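PDB 4CIT: vanadium-dependent haloperoxidase from Zobellia galactanivorans, which probably oxidises iodide with hydrogen peroxide, using vanadate bound in a mainly helical, PAP2-type haloperoxidase fold. Local coordinates for residues Glu99-Thr102 with Thr103-Ile106; Asn145-Leu148 with Phe149-Lys153. One frame throughout, in Å; residues are numbered along the deposited sequence.

Both interactions are local and lie near one end of this mostly helical chain, their centres about 11 Å apart. Interaction 1 comes first, in the loop between helix 59-80 and helix 108-123. Interaction 2 follows after helix 108-123 and helix 128-144, at the start of helix 146-167. The loop packs on that helix start. Thr105 O lies 3.4 Å from Leu148 CD1, and Ile106 CA lies 3.6 Å from Ser152 OG. Lys104 NZ and Asp151 OD1, 3.4 Å apart, form a long, weak ion pair. Neither interaction supplies a residue of the vanadate pocket. The contacts between them join a surface loop to the start of helix 146-167, their centres about 34 and 33 Å from the centre of the chain.

Interaction 1 (Glu99-Thr102 with Thr103-Ile106); sequences EPDT and TKTI
Asp101 and Thr103 meet at the tight part of this local contact. Asp101 OD1 takes two bonds from the same residue. Thr103 OG1 donates to Asp101 OD1 at 2.7 Å, on the syn side and 30° out of the carboxylate plane. Thr103 N reaches Asp101 OD1 at 3.0 Å, from farther above the same face. The two donors thus grip one oxygen of the carboxylate together, which should limit its rotation. Asp101 CG is anti to its own N (chi1 -176°), which carries the carboxylate toward Thr103 N and OG1. In Thr103, chi1 of 71° sets OG1 between N and the carbonyl carbon, where it can face the same oxygen as its own N-H.

The Thr103 N bond makes an Asx turn, which the hydroxyl bond supplements. It overlaps a type I beta turn from Asp101 to Lys104. The beta turn is closed by Lys104 N, which donates to Asp101 O at 3.2 Å with a nearly straight N-H. The donor stands above the carbonyl plane. Asp101 therefore accepts with both its side chain and its backbone.

A second, apolar contact brings together the two arms of the turn. Pro100 CB meets Ile106 CD1 at 3.8 Å. Ile106 is buried, and Pro100 touches Tyr155, so this end rests on helix 146-167.

The looser, solvent side is made by the outward side chains of Thr102 and Lys104. Thr102 points away from the residues that follow it. Thr103 is exposed too, although its OG1 is bonded, and all three residues touch a crystal neighbour. The Lys104 chain crosses Asp101 at a slant, with CE 3.3 Å from Asp101 OD2. Lys104 NZ stays 4.7 Å from Asp101 OD2, not in contact with that oxygen.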
ATOM      1  N   GLU A  99     -17.156  10.913  20.779  1.00 17.32           N
ATOM      2  CA  GLU A  99     -17.807   9.720  21.345  1.00 20.15           C
ATOM      3  C   GLU A  99     -19.255   9.596  20.850  1.00 16.25           C
ATOM      4  O   GLU A  99     -19.844  10.580  20.556  1.00 16.53           O
ATOM      5  CB  GLU A  99     -17.803   9.848  22.875  1.00 23.68           C
ATOM      6  CG  GLU A  99     -16.398   9.714  23.490  1.00 31.61           C
ATOM      7  CD  GLU A  99     -15.844   8.273  23.540  1.00 35.04           C
ATOM      8  OE1 GLU A  99     -16.470   7.253  23.135  1.00 37.87           O
ATOM      9  OE2 GLU A  99     -14.703   8.140  23.980  1.00 41.96           O
ATOM     10  N   PRO A 100     -19.831   8.396  20.841  1.00 16.32           N
ATOM     11  CA  PRO A 100     -21.184   8.256  20.414  1.00 16.16           C
ATOM     12  C   PRO A 100     -22.134   8.760  21.521  1.00 15.23           C
ATOM     13  O   PRO A 100     -21.783   8.755  22.723  1.00 16.69           O
ATOM     14  CB  PRO A 100     -21.332   6.777  20.226  1.00 17.23           C
ATOM     15  CG  PRO A 100     -20.316   6.107  21.084  1.00 17.70           C
ATOM     16  CD  PRO A 100     -19.169   7.080  21.088  1.00 18.05           C
ATOM     17  N   ASP A 101     -23.308   9.147  21.086  1.00 16.82           N
ATOM     18  CA  ASP A 101     -24.356   9.700  21.992  1.00 15.51           C
ATOM     19  C   ASP A 101     -24.869   8.557  22.830  1.00 13.91           C
ATOM     20  O   ASP A 101     -25.411   7.570  22.277  1.00 13.80           O
ATOM     21  CB  ASP A 101     -25.447  10.283  21.070  1.00 17.05           C
ATOM     22  CG  ASP A 101     -26.571  10.999  21.798  1.00 19.96           C
ATOM     23  OD1 ASP A 101     -26.748  10.702  22.983  1.00 18.15           O
ATOM     24  OD2 ASP A 101     -27.362  11.678  21.098  1.00 20.63           O
ATOM     25  N   THR A 102     -24.719   8.613  24.185  1.00 13.40           N
ATOM     26  CA  THR A 102     -25.181   7.513  25.020  1.00 14.92           C
ATOM     27  C   THR A 102     -26.698   7.312  25.012  1.00 14.70           C
ATOM     28  O   THR A 102     -27.174   6.296  25.517  1.00 15.06           O
ATOM     29  CB  THR A 102     -24.755   7.705  26.491  1.00 17.68           C
ATOM     30  OG1 THR A 102     -25.259   8.966  26.971  1.00 18.73           O
ATOM     31  CG2 THR A 102     -23.328   7.787  26.572  1.00 19.91           C
ATOM     32  N   THR A 103     -27.456   8.274  24.506  1.00 14.39           N
ATOM     33  CA  THR A 103     -28.878   8.182  24.481  1.00 13.48           C
ATOM     34  C   THR A 103     -29.456   7.526  23.242  1.00 17.00           C
ATOM     35  O   THR A 103     -30.676   7.359  23.125  1.00 20.14           O
ATOM     36  CB  THR A 103     -29.558   9.599  24.669  1.00 16.67           C
ATOM     37  OG1 THR A 103     -29.385  10.408  23.524  1.00 16.63           O
ATOM     38  CG2 THR A 103     -29.039  10.277  25.886  1.00 14.04           C
ATOM     39  N   LYS A 104     -28.580   7.110  22.330  1.00 15.18           N
ATOM     40  CA  LYS A 104     -29.019   6.484  21.111  1.00 17.77           C
ATOM     41  C   LYS A 104     -28.451   5.098  21.071  1.00 15.74           C
ATOM     42  O   LYS A 104     -27.394   4.844  21.642  1.00 16.57           O
ATOM     43  CB  LYS A 104     -28.512   7.276  19.943  1.00 20.84           C
ATOM     44  CG  LYS A 104     -29.398   8.487  19.714  1.00 25.47           C
ATOM     45  CD  LYS A 104     -28.741   9.440  18.770  1.00 31.82           C
ATOM     46  CE  LYS A 104     -29.537  10.750  18.768  1.00 34.43           C
ATOM     47  NZ  LYS A 104     -30.816  10.534  18.071  1.00 42.44           N
ATOM     48  N   THR A 105     -29.146   4.215  20.394  1.00 17.15           N
ATOM     49  CA  THR A 105     -28.667   2.821  20.160  1.00 16.76           C
ATOM     50  C   THR A 105     -27.945   2.940  18.806  1.00 15.69           C
ATOM     51  O   THR A 105     -28.534   3.332  17.766  1.00 15.16           O
ATOM     52  CB  THR A 105     -29.807   1.806  20.095  1.00 20.86           C
ATOM     53  OG1 THR A 105     -30.419   1.720  21.419  1.00 23.01           O
ATOM     54  CG2 THR A 105     -29.303   0.435  19.790  1.00 21.03           C
ATOM     55  N   ILE A 106     -26.650   2.655  18.841  1.00 15.01           N
ATOM     56  CA  ILE A 106     -25.850   2.732  17.615  1.00 14.18           C
ATOM     57  C   ILE A 106     -25.176   1.403  17.370  1.00 12.88           C
ATOM     58  O   ILE A 106     -24.601   0.780  18.303  1.00 11.81           O
ATOM     59  CB  ILE A 106     -24.793   3.808  17.859  1.00 15.11           C
ATOM     60  CG1 ILE A 106     -25.452   5.189  17.813  1.00 16.75           C
ATOM     61  CG2 ILE A 106     -23.677   3.786  16.805  1.00 14.23           C
ATOM     62  CD1 ILE A 106     -24.603   6.255  18.446  1.00 22.52           C
TER

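Interaction 2 (Asn145-Leu148 with Phe149-Lys153); sequences NPVL and FSDSK
Ser152 bonds back to Leu148 through both its hydroxyl and its backbone. The residues form the first turns of helix 146-167, and Asn145 is the N-cap. Asn145 OD1 accepts from Leu148 N at 3.1 Å, with the donor above the amide plane. Asn145 ND2 is satisfied by Glu32 O.

The helical bonds then follow in order. Phe149 N donates to Asn145 O at 2.8 Å, close to the line of the carbonyl. Ser150 N uses Pro146 O, and Asp151 N uses Val147 O.

Leu148 O holds two donors, Ser152 OG at 2.6 Å and Ser152 N at 2.9 Å, which come from opposite faces of its plane. With Ser152 OG beside its own N (chi1 -54°), the hydroxyl turns back along the helix. It also accepts from Asn107 N in the neighbouring loop, and the two bonds should hold the hydroxyl in this rotation. With an alanine here, Asn107 N would probably lose its acceptor and Leu148 O would keep a single donor.

The Phe149 side chain leads away from residues 145-148, and its ring packs edge-to-face with Tyr138 of helix 128-144. Val147 and Asp151 lie side by side, with Val147 CG1 3.6 Å from Asp151 OD2.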
ATOM      1  N   ASN A 145     -34.097  -1.604   9.572  1.00 13.45           N
ATOM      2  CA  ASN A 145     -34.112  -0.858  10.849  1.00 12.80           C
ATOM      3  C   ASN A 145     -33.726   0.618  10.615  1.00 13.30           C
ATOM      4  O   ASN A 145     -32.578   1.067  10.826  1.00 12.41           O
ATOM      5  CB  ASN A 145     -33.223  -1.555  11.885  1.00 13.64           C
ATOM      6  CG  ASN A 145     -33.461  -1.041  13.296  1.00 14.71           C
ATOM      7  OD1 ASN A 145     -33.891   0.102  13.502  1.00 14.89           O
ATOM      8  ND2 ASN A 145     -33.062  -1.829  14.256  1.00 15.57           N
ATOM      9  N   PRO A 146     -34.698   1.428  10.216  1.00 14.61           N
ATOM     10  CA  PRO A 146     -34.454   2.786   9.887  1.00 15.17           C
ATOM     11  C   PRO A 146     -33.881   3.638  10.996  1.00 15.09           C
ATOM     12  O   PRO A 146     -33.019   4.515  10.663  1.00 12.28           O
ATOM     13  CB  PRO A 146     -35.835   3.338   9.416  1.00 18.33           C
ATOM     14  CG  PRO A 146     -36.788   2.233   9.532  1.00 18.84           C
ATOM     15  CD  PRO A 146     -36.104   1.001   9.960  1.00 16.18           C
ATOM     16  N   VAL A 147     -34.371   3.469  12.228  1.00 15.04           N
ATOM     17  CA  VAL A 147     -33.870   4.245  13.351  1.00 14.58           C
ATOM     18  C   VAL A 147     -32.407   3.876  13.704  1.00 15.21           C
ATOM     19  O   VAL A 147     -31.570   4.800  13.818  1.00 13.38           O
ATOM     20  CB  VAL A 147     -34.740   4.178  14.586  1.00 19.73           C
ATOM     21  CG1 VAL A 147     -34.046   4.951  15.699  1.00 21.18           C
ATOM     22  CG2 VAL A 147     -36.111   4.854  14.221  1.00 19.92           C
ATOM     23  N   LEU A 148     -32.099   2.579  13.793  1.00 16.37           N
ATOM     24  CA  LEU A 148     -30.753   2.139  14.033  1.00 14.63           C
ATOM     25  C   LEU A 148     -29.823   2.634  12.890  1.00 13.65           C
ATOM     26  O   LEU A 148     -28.663   3.059  13.153  1.00 12.79           O
ATOM     27  CB  LEU A 148     -30.704   0.643  14.122  1.00 15.69           C
ATOM     28  CG  LEU A 148     -29.316   0.070  14.393  1.00 16.23           C
ATOM     29  CD1 LEU A 148     -28.766   0.569  15.722  1.00 17.04           C
ATOM     30  CD2 LEU A 148     -29.389  -1.454  14.357  1.00 17.50           C
ATOM     31  N   PHE A 149     -30.279   2.520  11.659  1.00 13.20           N
ATOM     32  CA  PHE A 149     -29.512   2.959  10.500  1.00 13.90           C
ATOM     33  C   PHE A 149     -29.236   4.434  10.547  1.00 15.08           C
ATOM     34  O   PHE A 149     -28.078   4.844  10.465  1.00 12.85           O
ATOM     35  CB  PHE A 149     -30.213   2.611   9.189  1.00 14.08           C
ATOM     36  CG  PHE A 149     -29.704   3.376   7.992  1.00 13.56           C
ATOM     37  CD1 PHE A 149     -28.430   3.086   7.472  1.00 15.12           C
ATOM     38  CD2 PHE A 149     -30.427   4.415   7.402  1.00 16.61           C
ATOM     39  CE1 PHE A 149     -27.950   3.792   6.368  1.00 16.00           C
ATOM     40  CE2 PHE A 149     -29.881   5.177   6.356  1.00 16.22           C
ATOM     41  CZ  PHE A 149     -28.690   4.801   5.819  1.00 15.34           C
ATOM     42  N   SER A 150     -30.270   5.237  10.791  1.00 13.04           N
ATOM     43  CA  SER A 150     -30.114   6.662  10.852  1.00 15.25           C
ATOM     44  C   SER A 150     -29.084   7.138  11.927  1.00 13.23           C
ATOM     45  O   SER A 150     -28.181   8.008  11.661  1.00 12.54           O
ATOM     46  CB  SER A 150     -31.479   7.332  11.158  1.00 18.19           C
ATOM     47  OG  SER A 150     -31.242   8.739  11.101  1.00 23.05           O
ATOM     48  N   ASP A 151     -29.215   6.582  13.135  1.00 13.65           N
ATOM     49  CA  ASP A 151     -28.382   7.008  14.281  1.00 14.09           C
ATOM     50  C   ASP A 151     -26.961   6.554  14.042  1.00 12.26           C
ATOM     51  O   ASP A 151     -26.000   7.285  14.328  1.00 12.24           O
ATOM     52  CB  ASP A 151     -28.884   6.423  15.602  1.00 15.33           C
ATOM     53  CG  ASP A 151     -30.254   7.090  16.056  1.00 18.56           C
ATOM     54  OD1 ASP A 151     -30.531   8.200  15.620  1.00 22.23           O
ATOM     55  OD2 ASP A 151     -30.958   6.480  16.815  1.00 21.10           O
ATOM     56  N   SER A 152     -26.833   5.341  13.508  1.00 11.86           N
ATOM     57  CA  SER A 152     -25.499   4.778  13.240  1.00 11.41           C
ATOM     58  C   SER A 152     -24.745   5.509  12.113  1.00 12.68           C
ATOM     59  O   SER A 152     -23.500   5.844  12.208  1.00 11.08           O
ATOM     60  CB  SER A 152     -25.565   3.269  13.001  1.00 11.39           C
ATOM     61  OG  SER A 152     -26.214   2.608  14.037  1.00 11.67           O
ATOM     62  N   LYS A 153     -25.464   5.754  11.021  1.00 10.73           N
ATOM     63  CA  LYS A 153     -24.898   6.571   9.933  1.00 11.37           C
ATOM     64  C   LYS A 153     -24.437   7.939  10.351  1.00 11.65           C
ATOM     65  O   LYS A 153     -23.354   8.440   9.978  1.00 11.35           O
ATOM     66  CB  LYS A 153     -25.934   6.708   8.799  1.00 13.10           C
ATOM     67  CG  LYS A 153     -25.456   7.656   7.705  1.00 15.30           C
ATOM     68  CD  LYS A 153     -26.385   7.731   6.495  1.00 18.96           C
ATOM     69  CE  LYS A 153     -27.694   8.288   6.799  1.00 24.60           C
ATOM     70  NZ  LYS A 153     -27.612   9.678   6.261  1.00 31.61           N
TER